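Local structure of BauA (Acinetobacter baumannii, 6HCP) at residues R107-S112 with Q558-I563; G562-F567 with G580-D585; G143-L148 with G158-L163; G598-A603 with A640-S645. The protein is the outer-membrane receptor for ferric preacinetobactin and probably moves this siderophore into the cell in a TonB-dependent way. One frame throughout, in Å; residues are numbered along the deposited sequence. Where two conformers were deposited one is given.

Overall arrangement
Following the chain, the first segment reached is R107-S112 in the plug. Its partner Q558-I563 lies far along, on a barrel strand, so interaction 1 closes a very long loop. Interaction 3 falls entirely within that interval: it closes a short connection inside the plug, between G143-L148 and G158-L163. Interaction 2 starts on the strand where interaction 1 ends, shares G562 and I563 with it, and closes a barrel hairpin. Interaction 4 comes last, in series, and ties the start of strand 599-618 to a loop. Interactions 1 and 3 touch through S111 and G159, and R107 of interaction 1 forms a salt bridge with E564 of interaction 2.

Interaction 1 of 4, residues R107-S112 with Q558-I563; sequences RGYASS and QRNRGI. With C8E ((hydroxyethyloxy)tri(ethyloxy)octane), chain B.
The backbone at G108 turns past N560 without strand pairing, their CA atoms 6.8 Å apart. This is a plug-to-barrel contact of a TonB-dependent receptor. A turn of the plug and Y109, from the short strand after it, meet the inner face of strand 549-569. N560 and Y109 carry most of it. CG of N560 stands beside its backbone N (chi1 -73°), and the amide reaches toward the plug. ND2 of N560 gives a nearly straight bond to R107 O at 3.0 Å, with an N-H...O angle of 168°. The bond uses a lone pair of the carbonyl and lies in the amide plane. A second, weak bond runs from N560 ND2 to G108 O at 3.1 Å. One amide nitrogen thus holds two successive plug carbonyls. G108 lacks a side chain that would collide with N560 ND2, which lets the amide approach. The Y109 ring stacks on this amide, their planes 8° apart. N560 ND2 lies over one ring face near its rim, 3.3 Å from Y109 CE2. Q558 NE2 donates to N560 OD1 at 2.9 Å, which helps to fix the amide's rotation. The Y109 hydroxyl bonds to I533 O of the neighbouring barrel strand. The R107 guanidinium makes salt bridges to E564 and E514 of the barrel. A water donates to G108 O at 2.7 Å and accepts from Q558 NE2 at 3.1 Å.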
# COMPACT_ATOMS: atom_id res chain seq x y z
N ARG A 107 -33.48 0.98 0.40
CA ARG A 107 -34.35 1.30 -0.74
C ARG A 107 -34.44 2.82 -0.93
O ARG A 107 -35.48 3.35 -1.36
CB ARG A 107 -35.73 0.67 -0.55
CG ARG A 107 -35.72 -0.83 -0.78
CD ARG A 107 -37.10 -1.45 -0.93
NE ARG A 107 -36.97 -2.84 -1.32
CZ ARG A 107 -37.98 -3.70 -1.41
NH1 ARG A 107 -39.18 -3.39 -0.92
NH2 ARG A 107 -37.73 -4.91 -1.87
N GLY A 108 -33.33 3.50 -0.65
CA GLY A 108 -33.17 4.91 -0.96
C GLY A 108 -33.84 5.84 0.03
O GLY A 108 -33.89 7.05 -0.22
N TYR A 109 -34.31 5.32 1.16
CA TYR A 109 -34.86 6.13 2.23
C TYR A 109 -34.07 5.90 3.53
O TYR A 109 -33.65 4.78 3.81
CB TYR A 109 -36.32 5.76 2.51
CG TYR A 109 -37.28 6.25 1.47
CD1 TYR A 109 -37.50 7.59 1.27
CD2 TYR A 109 -37.95 5.35 0.66
CE1 TYR A 109 -38.40 8.04 0.31
CE2 TYR A 109 -38.82 5.78 -0.33
CZ TYR A 109 -39.07 7.12 -0.47
OH TYR A 109 -39.99 7.55 -1.38
N ALA A 110 -33.97 6.94 4.34
CA ALA A 110 -33.28 6.85 5.63
C ALA A 110 -33.90 5.71 6.44
O ALA A 110 -35.11 5.49 6.43
CB ALA A 110 -33.36 8.17 6.36
N SER A 111 -33.03 4.95 7.11
CA SER A 111 -33.42 3.99 8.10
C SER A 111 -32.69 4.31 9.40
O SER A 111 -31.47 4.13 9.50
CB SER A 111 -33.15 2.57 7.65
OG SER A 111 -33.54 1.64 8.67
N SER A 112 -33.41 4.87 10.37
CA SER A 112 -32.80 5.46 11.56
C SER A 112 -32.24 4.36 12.47
O SER A 112 -32.91 3.33 12.72
CB SER A 112 -33.80 6.32 12.32
OG SER A 112 -33.26 6.77 13.56
N GLN A 558 -41.83 12.27 -2.30
CA GLN A 558 -40.71 11.61 -2.94
C GLN A 558 -41.19 10.22 -3.37
O GLN A 558 -41.93 9.55 -2.63
CB GLN A 558 -39.54 11.51 -1.96
CG GLN A 558 -38.33 10.78 -2.55
CD GLN A 558 -37.09 10.86 -1.68
OE1 GLN A 558 -36.92 11.78 -0.90
NE2 GLN A 558 -36.23 9.85 -1.77
N ARG A 559 -40.79 9.81 -4.56
CA ARG A 559 -41.14 8.52 -5.11
C ARG A 559 -39.87 7.78 -5.51
O ARG A 559 -39.15 8.22 -6.39
CB ARG A 559 -42.01 8.67 -6.37
CG ARG A 559 -42.51 7.35 -6.93
CD ARG A 559 -43.33 7.54 -8.20
NE ARG A 559 -42.55 8.11 -9.29
CZ ARG A 559 -43.04 8.94 -10.22
NH1 ARG A 559 -42.24 9.48 -11.12
NH2 ARG A 559 -44.33 9.20 -10.26
N ASN A 560 -39.63 6.65 -4.84
CA ASN A 560 -38.49 5.79 -5.12
C ASN A 560 -38.97 4.54 -5.86
O ASN A 560 -39.74 3.75 -5.32
CB ASN A 560 -37.75 5.38 -3.84
CG ASN A 560 -36.94 6.48 -3.20
OD1 ASN A 560 -37.14 7.66 -3.49
ND2 ASN A 560 -36.11 6.10 -2.23
N ARG A 561 -38.51 4.39 -7.10
CA ARG A 561 -38.73 3.22 -7.87
C ARG A 561 -37.40 2.48 -7.98
O ARG A 561 -36.37 3.10 -8.26
CB ARG A 561 -39.24 3.56 -9.28
CG ARG A 561 -40.65 4.10 -9.32
CD ARG A 561 -41.00 4.68 -10.70
NE ARG A 561 -42.43 4.95 -10.77
CZ ARG A 561 -43.03 5.71 -11.69
NH1 ARG A 561 -42.34 6.27 -12.67
NH2 ARG A 561 -44.34 5.87 -11.65
N GLY A 562 -37.43 1.16 -7.83
CA GLY A 562 -36.20 0.42 -7.84
C GLY A 562 -36.36 -0.99 -8.37
O GLY A 562 -37.44 -1.58 -8.32
N ILE A 563 -35.23 -1.53 -8.81
CA ILE A 563 -35.09 -2.92 -9.17
C ILE A 563 -33.82 -3.45 -8.49
O ILE A 563 -32.78 -2.79 -8.50
CB ILE A 563 -35.00 -3.07 -10.70
CG1 ILE A 563 -36.27 -2.60 -11.41
CG2 ILE A 563 -34.64 -4.50 -11.08
CD1 ILE A 563 -36.07 -2.36 -12.89
C1 C8E B . -36.86 1.40 -12.63
C2 C8E B . -37.75 0.86 -11.53
C3 C8E B . -38.92 0.03 -12.05
C4 C8E B . -40.05 -0.09 -11.03
C5 C8E B . -41.37 0.35 -11.65
C6 C8E B . -42.52 0.19 -10.66
C7 C8E B . -42.46 -1.15 -9.93
C8 C8E B . -43.79 -1.44 -9.23
O9 C8E B . -43.81 -2.80 -8.83
C10 C8E B . -44.97 -3.12 -8.05
C11 C8E B . -46.04 -3.84 -8.88
O12 C8E B . -47.15 -4.25 -8.06
C13 C8E B . -47.92 -5.33 -8.61
C14 C8E B . -48.71 -6.00 -7.49
O15 C8E B . -48.68 -5.21 -6.29
C16 C8E B . -49.99 -4.75 -5.90
C17 C8E B . -50.33 -5.15 -4.47
O18 C8E B . -50.46 -6.57 -4.33
C19 C8E B . -51.81 -7.02 -4.42
C20 C8E B . -51.90 -8.46 -3.94
O21 C8E B . -50.75 -8.67 -3.13
O HOH W 1 -34.16 9.62 0.48

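Interaction 2 of 4, residues G562-F567 with G580-D585; sequences GIEWSF and GFTYLD. With C8E ((hydroxyethyloxy)tri(ethyloxy)octane), chain B; C8E ((hydroxyethyloxy)tri(ethyloxy)octane), chain C.
W565 and F581 run alongside each other from neighbouring strands, on one face of an antiparallel barrel hairpin. Their planes are 19° apart, but the rings are displaced, with little overlap and centroids 5.5 Å apart. The touch is between W565 CE3 and F581 CD1, at 3.5 Å. The two residues form a hydrogen-bonded pair. W565 has its CG anti to the backbone N (chi1 172°), whereas F581 has its CG beside the backbone N (chi1 -53°). F567 CD2 sits over one face of the indole, near its rim. The W565 NE1 bonds to H526 on the next strand. Along the hairpin, I563 N bonds to Y583 O at 2.9 Å, and W565 N to F581 O also at 2.9 Å. Both are returned by bonds in the reverse direction. I563 and Y583 share the face of W565 and F581. Detergent tails lie there: C1 of one C8E is at the edge of the tyrosine ring, 3.5 Å from Y583 CE2, and C3 of another is 3.9 Å from F581 CB. E564 and T582 point to the other face. There E564 bonds to S529 and S90, and T582 OG1 to P89 O; S90 and P89 belong to the plug. The chemistry is thus split: an apolar, aromatic face probably meets membrane lipid, and a more polar face meets the plug.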
# COMPACT_ATOMS: atom_id res chain seq x y z
N GLY A 562 -37.43 1.16 -7.83
CA GLY A 562 -36.20 0.42 -7.84
C GLY A 562 -36.36 -0.99 -8.37
O GLY A 562 -37.44 -1.58 -8.32
N ILE A 563 -35.23 -1.53 -8.81
CA ILE A 563 -35.09 -2.92 -9.17
C ILE A 563 -33.82 -3.45 -8.49
O ILE A 563 -32.78 -2.79 -8.50
CB ILE A 563 -35.00 -3.07 -10.70
CG1 ILE A 563 -36.27 -2.60 -11.41
CG2 ILE A 563 -34.64 -4.50 -11.08
CD1 ILE A 563 -36.07 -2.36 -12.89
N GLU A 564 -33.94 -4.64 -7.89
CA GLU A 564 -32.89 -5.27 -7.07
C GLU A 564 -32.66 -6.71 -7.56
O GLU A 564 -33.61 -7.47 -7.63
CB GLU A 564 -33.33 -5.32 -5.60
CG GLU A 564 -33.93 -4.04 -5.04
CD GLU A 564 -34.81 -4.23 -3.81
OE1 GLU A 564 -34.52 -3.65 -2.75
OE2 GLU A 564 -35.79 -4.99 -3.91
N TRP A 565 -31.41 -7.07 -7.87
CA TRP A 565 -31.02 -8.46 -8.04
C TRP A 565 -29.93 -8.78 -7.02
O TRP A 565 -28.91 -8.11 -7.01
CB TRP A 565 -30.53 -8.74 -9.47
CG TRP A 565 -29.93 -10.11 -9.62
CD1 TRP A 565 -30.38 -11.27 -9.06
CD2 TRP A 565 -28.76 -10.46 -10.38
NE1 TRP A 565 -29.54 -12.31 -9.38
CE2 TRP A 565 -28.56 -11.84 -10.21
CE3 TRP A 565 -27.88 -9.74 -11.19
CZ2 TRP A 565 -27.49 -12.52 -10.81
CZ3 TRP A 565 -26.81 -10.40 -11.76
CH2 TRP A 565 -26.63 -11.78 -11.58
N SER A 566 -30.21 -9.70 -6.10
CA SER A 566 -29.20 -10.07 -5.12
C SER A 566 -29.14 -11.59 -4.96
O SER A 566 -30.01 -12.32 -5.44
CB SER A 566 -29.41 -9.37 -3.81
OG SER A 566 -30.67 -9.70 -3.29
N PHE A 567 -28.07 -12.06 -4.31
CA PHE A 567 -27.82 -13.50 -4.21
C PHE A 567 -26.93 -13.75 -3.00
O PHE A 567 -26.22 -12.84 -2.52
CB PHE A 567 -27.20 -14.03 -5.50
CG PHE A 567 -26.15 -13.14 -6.10
CD1 PHE A 567 -24.87 -13.11 -5.57
CD2 PHE A 567 -26.46 -12.23 -7.10
CE1 PHE A 567 -23.93 -12.22 -6.06
CE2 PHE A 567 -25.51 -11.36 -7.60
CZ PHE A 567 -24.26 -11.33 -7.05
N GLY A 580 -25.05 -8.17 -5.25
CA GLY A 580 -26.11 -7.85 -6.17
C GLY A 580 -25.92 -6.49 -6.82
O GLY A 580 -24.88 -5.80 -6.65
N PHE A 581 -26.94 -6.13 -7.58
CA PHE A 581 -27.02 -4.92 -8.38
C PHE A 581 -28.38 -4.28 -8.14
O PHE A 581 -29.40 -4.97 -8.05
CB PHE A 581 -26.86 -5.22 -9.88
CG PHE A 581 -25.63 -6.02 -10.22
CD1 PHE A 581 -25.61 -7.40 -10.06
CD2 PHE A 581 -24.46 -5.39 -10.63
CE1 PHE A 581 -24.44 -8.12 -10.27
CE2 PHE A 581 -23.32 -6.13 -10.91
CZ PHE A 581 -23.29 -7.48 -10.67
N THR A 582 -28.40 -2.95 -8.02
CA THR A 582 -29.65 -2.22 -7.94
C THR A 582 -29.63 -1.00 -8.86
O THR A 582 -28.59 -0.40 -9.08
CB THR A 582 -29.95 -1.73 -6.53
OG1 THR A 582 -28.77 -1.02 -6.12
CG2 THR A 582 -30.33 -2.85 -5.58
N TYR A 583 -30.80 -0.70 -9.42
CA TYR A 583 -31.10 0.58 -10.02
C TYR A 583 -32.22 1.24 -9.20
O TYR A 583 -33.23 0.61 -8.90
CB TYR A 583 -31.58 0.44 -11.47
CG TYR A 583 -32.07 1.73 -12.07
CD1 TYR A 583 -31.19 2.76 -12.38
CD2 TYR A 583 -33.43 1.99 -12.19
CE1 TYR A 583 -31.65 4.01 -12.78
CE2 TYR A 583 -33.91 3.22 -12.63
CZ TYR A 583 -33.01 4.23 -12.92
OH TYR A 583 -33.48 5.43 -13.39
N LEU A 584 -31.97 2.49 -8.79
CA LEU A 584 -32.91 3.27 -8.00
C LEU A 584 -33.18 4.59 -8.72
O LEU A 584 -32.24 5.26 -9.16
CB LEU A 584 -32.28 3.51 -6.63
CG LEU A 584 -33.04 4.45 -5.70
CD1 LEU A 584 -34.29 3.76 -5.18
CD2 LEU A 584 -32.15 4.88 -4.55
N ASP A 585 -34.46 4.96 -8.77
CA ASP A 585 -34.89 6.24 -9.29
C ASP A 585 -35.62 6.98 -8.17
O ASP A 585 -36.81 6.77 -7.96
CB ASP A 585 -35.79 6.05 -10.52
CG ASP A 585 -36.34 7.35 -11.07
OD1 ASP A 585 -35.59 8.33 -10.99
OD2 ASP A 585 -37.56 7.39 -11.35
C1 C8E B . -36.86 1.40 -12.63
C2 C8E B . -37.75 0.86 -11.53
C3 C8E B . -38.92 0.03 -12.05
C4 C8E B . -40.05 -0.09 -11.03
C5 C8E B . -41.37 0.35 -11.65
C6 C8E B . -42.52 0.19 -10.66
C7 C8E B . -42.46 -1.15 -9.93
C8 C8E B . -43.79 -1.44 -9.23
O9 C8E B . -43.81 -2.80 -8.83
C10 C8E B . -44.97 -3.12 -8.05
C11 C8E B . -46.04 -3.84 -8.88
O12 C8E B . -47.15 -4.25 -8.06
C13 C8E B . -47.92 -5.33 -8.61
C14 C8E B . -48.71 -6.00 -7.49
O15 C8E B . -48.68 -5.21 -6.29
C16 C8E B . -49.99 -4.75 -5.90
C17 C8E B . -50.33 -5.15 -4.47
O18 C8E B . -50.46 -6.57 -4.33
C19 C8E B . -51.81 -7.02 -4.42
C20 C8E B . -51.90 -8.46 -3.94
O21 C8E B . -50.75 -8.67 -3.13
C1 C8E C . -31.34 -5.74 -11.89
C2 C8E C . -30.18 -5.14 -12.65
C3 C8E C . -29.73 -3.81 -12.05
C4 C8E C . -28.52 -3.29 -12.81
C5 C8E C . -27.91 -2.05 -12.16
C6 C8E C . -26.44 -1.87 -12.56
C7 C8E C . -25.76 -0.83 -11.68
C8 C8E C . -24.23 -0.93 -11.71
O9 C8E C . -23.62 0.35 -11.55
C10 C8E C . -22.48 0.45 -10.68
C11 C8E C . -21.97 1.88 -10.58
O12 C8E C . -20.88 2.17 -11.46
C13 C8E C . -21.18 3.25 -12.38
C14 C8E C . -20.35 4.53 -12.13
O15 C8E C . -21.02 5.81 -12.40
C16 C8E C . -20.34 6.96 -11.81
C17 C8E C . -21.04 8.35 -11.96
O18 C8E C . -20.07 9.36 -11.53

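Interaction 3 of 4, residues G143-L148 with G158-L163; sequences GPSALL and GGTVNL
S145 and T160 are turned so that their hydroxyl oxygens come near each other and share a water. S145 OG stands between the backbone N and the carbonyl carbon (chi1 65°). T160 OG1 stands beside its own backbone N (chi1 -58°). This leaves S145 OG 3.2 Å from T160 OG1. The water joins the two side chains to the backbone. It donates to G143 O at 2.8 Å. It is also hydrogen-bonded to S145 OG at 2.8 Å and to T160 OG1 at 2.6 Å. One water therefore ties three oxygens from the two segments together in a buried place. S145 OG has a further partner in the side chain of N149, one helical turn on. The backbones meet directly at three glycines. G143 N donates to G158 O at 2.8 Å, with a bent N-H...O angle of 137°. G159 CA makes a C-H...O contact with G143 O at 3.3 Å. With no side chains there, the two backbones come close. S145 takes the N-cap position of the short helix 146-149, though its side chain makes no capping bond. L148 of that helix packs on L141 of the plug and on I485 of the barrel. The contact is thus the neck of the helix-bearing connection between antiparallel strands 135-142 and 159-165, in the mixed sheet of the plug domain that fills the barrel of TonB-dependent receptors.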
# COMPACT_ATOMS: atom_id res chain seq x y z
N GLY A 143 -37.91 -2.09 2.84
CA GLY A 143 -39.13 -1.31 2.63
C GLY A 143 -39.91 -1.14 3.93
O GLY A 143 -39.55 -1.69 4.97
N PRO A 144 -40.98 -0.34 3.90
CA PRO A 144 -41.76 -0.05 5.11
C PRO A 144 -42.55 -1.28 5.55
O PRO A 144 -42.76 -2.21 4.74
CB PRO A 144 -42.71 1.07 4.66
CG PRO A 144 -42.82 0.88 3.16
CD PRO A 144 -41.44 0.42 2.73
N SER A 145 -43.00 -1.27 6.81
CA SER A 145 -43.60 -2.44 7.38
C SER A 145 -44.57 -2.10 8.52
O SER A 145 -44.59 -2.83 9.53
CB SER A 145 -42.50 -3.36 7.86
OG SER A 145 -41.77 -2.75 8.91
N ALA A 146 -45.35 -1.02 8.41
CA ALA A 146 -46.18 -0.57 9.58
C ALA A 146 -47.17 -1.66 10.02
O ALA A 146 -47.38 -1.88 11.21
CB ALA A 146 -46.90 0.73 9.27
N LEU A 147 -47.75 -2.39 9.07
CA LEU A 147 -48.69 -3.47 9.48
C LEU A 147 -47.97 -4.44 10.42
O LEU A 147 -48.50 -4.86 11.46
CB LEU A 147 -49.25 -4.22 8.26
CG LEU A 147 -49.98 -5.52 8.63
CD1 LEU A 147 -51.18 -5.23 9.53
CD2 LEU A 147 -50.38 -6.31 7.40
N LEU A 148 -46.74 -4.81 10.05
CA LEU A 148 -45.98 -5.85 10.77
C LEU A 148 -45.41 -5.32 12.08
O LEU A 148 -45.29 -6.07 13.04
CB LEU A 148 -44.84 -6.34 9.87
CG LEU A 148 -45.23 -6.75 8.45
CD1 LEU A 148 -44.01 -7.21 7.67
CD2 LEU A 148 -46.31 -7.81 8.48
N GLY A 158 -37.40 3.18 5.50
CA GLY A 158 -36.61 2.50 4.46
C GLY A 158 -36.61 0.98 4.64
O GLY A 158 -36.51 0.22 3.67
N GLY A 159 -36.57 0.53 5.89
CA GLY A 159 -36.58 -0.91 6.20
C GLY A 159 -36.45 -1.14 7.69
O GLY A 159 -36.20 -0.22 8.44
N THR A 160 -36.51 -2.40 8.10
CA THR A 160 -36.37 -2.73 9.50
C THR A 160 -35.16 -3.65 9.69
O THR A 160 -35.04 -4.68 9.02
CB THR A 160 -37.65 -3.34 10.08
OG1 THR A 160 -38.72 -2.40 9.89
CG2 THR A 160 -37.51 -3.68 11.55
N VAL A 161 -34.31 -3.27 10.63
CA VAL A 161 -33.18 -4.04 11.07
C VAL A 161 -33.54 -4.65 12.43
O VAL A 161 -33.83 -3.91 13.37
CB VAL A 161 -31.93 -3.16 11.19
CG1 VAL A 161 -30.74 -3.97 11.68
CG2 VAL A 161 -31.62 -2.47 9.87
N ASN A 162 -33.52 -5.98 12.49
CA ASN A 162 -33.89 -6.71 13.70
C ASN A 162 -32.66 -7.48 14.20
O ASN A 162 -32.07 -8.27 13.45
CB ASN A 162 -35.07 -7.66 13.44
CG ASN A 162 -35.51 -8.40 14.69
OD1 ASN A 162 -35.67 -7.79 15.75
ND2 ASN A 162 -35.61 -9.73 14.60
N LEU A 163 -32.26 -7.19 15.44
CA LEU A 163 -31.08 -7.79 16.03
C LEU A 163 -31.52 -8.89 17.00
O LEU A 163 -32.34 -8.65 17.91
CB LEU A 163 -30.28 -6.72 16.77
CG LEU A 163 -29.97 -5.45 15.96
CD1 LEU A 163 -29.13 -4.49 16.77
CD2 LEU A 163 -29.27 -5.79 14.66
O HOH W 2 -39.70 -1.33 7.73

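Interaction 4 of 4, residues G598-A603 with A640-S645; sequences GHTAVA and AENTLS. With EDO (1,2-ethanediol), chain X.
H599 reaches across to the loop at A640-N642, with CB and the ND1 side of its ring against oxygens of that loop. CB lies 3.4 Å from N642 OD1. CG, placed beside the backbone N (chi1 -71°), is 3.5 Å from A640 O. ND1 donates to the same A640 O at 2.7 Å. That oxygen lies in the ring plane, at the edge, and the bond uses one of its lone pairs. Beyond it, CE1 is 3.3 Å from E641 O. N642 runs past H599 the other way and grips the backbone of T600 with both ends of its amide. N642 OD1 accepts from T600 N at 2.8 Å. N642 ND2 donates to T600 O, also at 2.8 Å, with an almost straight N-H...O angle of 176°. This ND2 also bonds to N639 O within its own loop. V602 adds a loose apolar touch, its CG1 4.5 Å from A640 CB. The contact sits at the surface, joining the start of barrel strand 599-618 to the loop between strands 622-637 and 645-662. Three hydrogen bonds carry it, and N642 serves both the N-H and the C=O of T600, much as a neighbouring strand would. The donor role of ND1 implies a hydrogen on that nitrogen, but does not settle the charge of the ring.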
# COMPACT_ATOMS: atom_id res chain seq x y z
N GLY A 598 -39.38 16.83 -10.11
CA GLY A 598 -38.72 16.04 -11.11
C GLY A 598 -37.22 15.91 -10.86
O GLY A 598 -36.55 15.16 -11.55
N HIS A 599 -36.72 16.54 -9.79
CA HIS A 599 -35.28 16.41 -9.46
C HIS A 599 -35.03 15.06 -8.77
O HIS A 599 -35.96 14.36 -8.34
CB HIS A 599 -34.83 17.58 -8.58
CG HIS A 599 -34.76 18.89 -9.30
ND1 HIS A 599 -34.29 20.03 -8.69
CD2 HIS A 599 -35.13 19.24 -10.55
CE1 HIS A 599 -34.35 21.04 -9.54
NE2 HIS A 599 -34.88 20.59 -10.68
N THR A 600 -33.75 14.70 -8.69
CA THR A 600 -33.33 13.47 -8.01
C THR A 600 -33.07 13.81 -6.54
O THR A 600 -32.53 14.85 -6.22
CB THR A 600 -32.07 12.90 -8.67
OG1 THR A 600 -32.41 12.58 -10.02
CG2 THR A 600 -31.52 11.68 -7.98
N ALA A 601 -33.50 12.92 -5.64
CA ALA A 601 -33.29 13.09 -4.22
C ALA A 601 -31.79 13.14 -3.92
O ALA A 601 -30.98 12.53 -4.65
CB ALA A 601 -33.94 11.97 -3.44
N VAL A 602 -31.44 13.81 -2.82
CA VAL A 602 -30.04 13.96 -2.42
C VAL A 602 -29.51 12.64 -1.86
O VAL A 602 -30.26 11.74 -1.47
CB VAL A 602 -29.86 15.10 -1.41
CG1 VAL A 602 -30.25 16.46 -1.99
CG2 VAL A 602 -30.59 14.82 -0.11
N ALA A 603 -28.18 12.53 -1.86
CA ALA A 603 -27.37 11.67 -0.99
C ALA A 603 -27.19 10.27 -1.59
O ALA A 603 -26.14 9.66 -1.38
CB ALA A 603 -27.93 11.61 0.41
N ALA A 640 -31.08 19.52 -3.41
CA ALA A 640 -32.34 19.13 -4.05
C ALA A 640 -32.52 19.89 -5.36
O ALA A 640 -33.29 19.46 -6.23
CB ALA A 640 -33.49 19.39 -3.09
N GLU A 641 -31.83 21.02 -5.50
CA GLU A 641 -31.76 21.79 -6.76
C GLU A 641 -30.97 21.02 -7.82
O GLU A 641 -31.07 21.32 -9.01
CB GLU A 641 -31.13 23.16 -6.54
CG GLU A 641 -31.95 24.08 -5.64
CD GLU A 641 -31.99 23.73 -4.17
OE1 GLU A 641 -30.99 23.15 -3.66
OE2 GLU A 641 -33.09 23.90 -3.56
N ASN A 642 -30.20 20.02 -7.39
CA ASN A 642 -29.39 19.17 -8.25
C ASN A 642 -28.34 20.00 -9.01
O ASN A 642 -27.94 19.63 -10.12
CB ASN A 642 -30.22 18.34 -9.23
CG ASN A 642 -31.05 17.21 -8.63
OD1 ASN A 642 -31.69 16.49 -9.38
ND2 ASN A 642 -31.07 17.04 -7.31
N THR A 643 -27.83 21.06 -8.38
CA THR A 643 -26.76 21.86 -8.98
C THR A 643 -25.40 21.51 -8.36
O THR A 643 -24.38 22.01 -8.80
CB THR A 643 -27.07 23.35 -8.83
OG1 THR A 643 -27.38 23.60 -7.45
CG2 THR A 643 -28.21 23.79 -9.73
N LEU A 644 -25.40 20.69 -7.31
CA LEU A 644 -24.16 20.18 -6.72
C LEU A 644 -24.27 18.66 -6.64
O LEU A 644 -25.30 18.15 -6.22
CB LEU A 644 -23.93 20.75 -5.33
CG LEU A 644 -23.61 22.25 -5.22
CD1 LEU A 644 -23.57 22.66 -3.76
CD2 LEU A 644 -22.31 22.58 -5.92
N SER A 645 -23.18 17.99 -7.00
CA SER A 645 -23.10 16.53 -6.93
C SER A 645 -21.67 16.10 -6.63
O SER A 645 -20.74 16.89 -6.75
CB SER A 645 -23.58 15.92 -8.20
OG SER A 645 -22.73 16.26 -9.27
C1 EDO X . -20.84 19.18 -9.36
O1 EDO X . -21.05 19.83 -8.11
C2 EDO X . -21.77 19.74 -10.42
O2 EDO X . -21.98 21.13 -10.15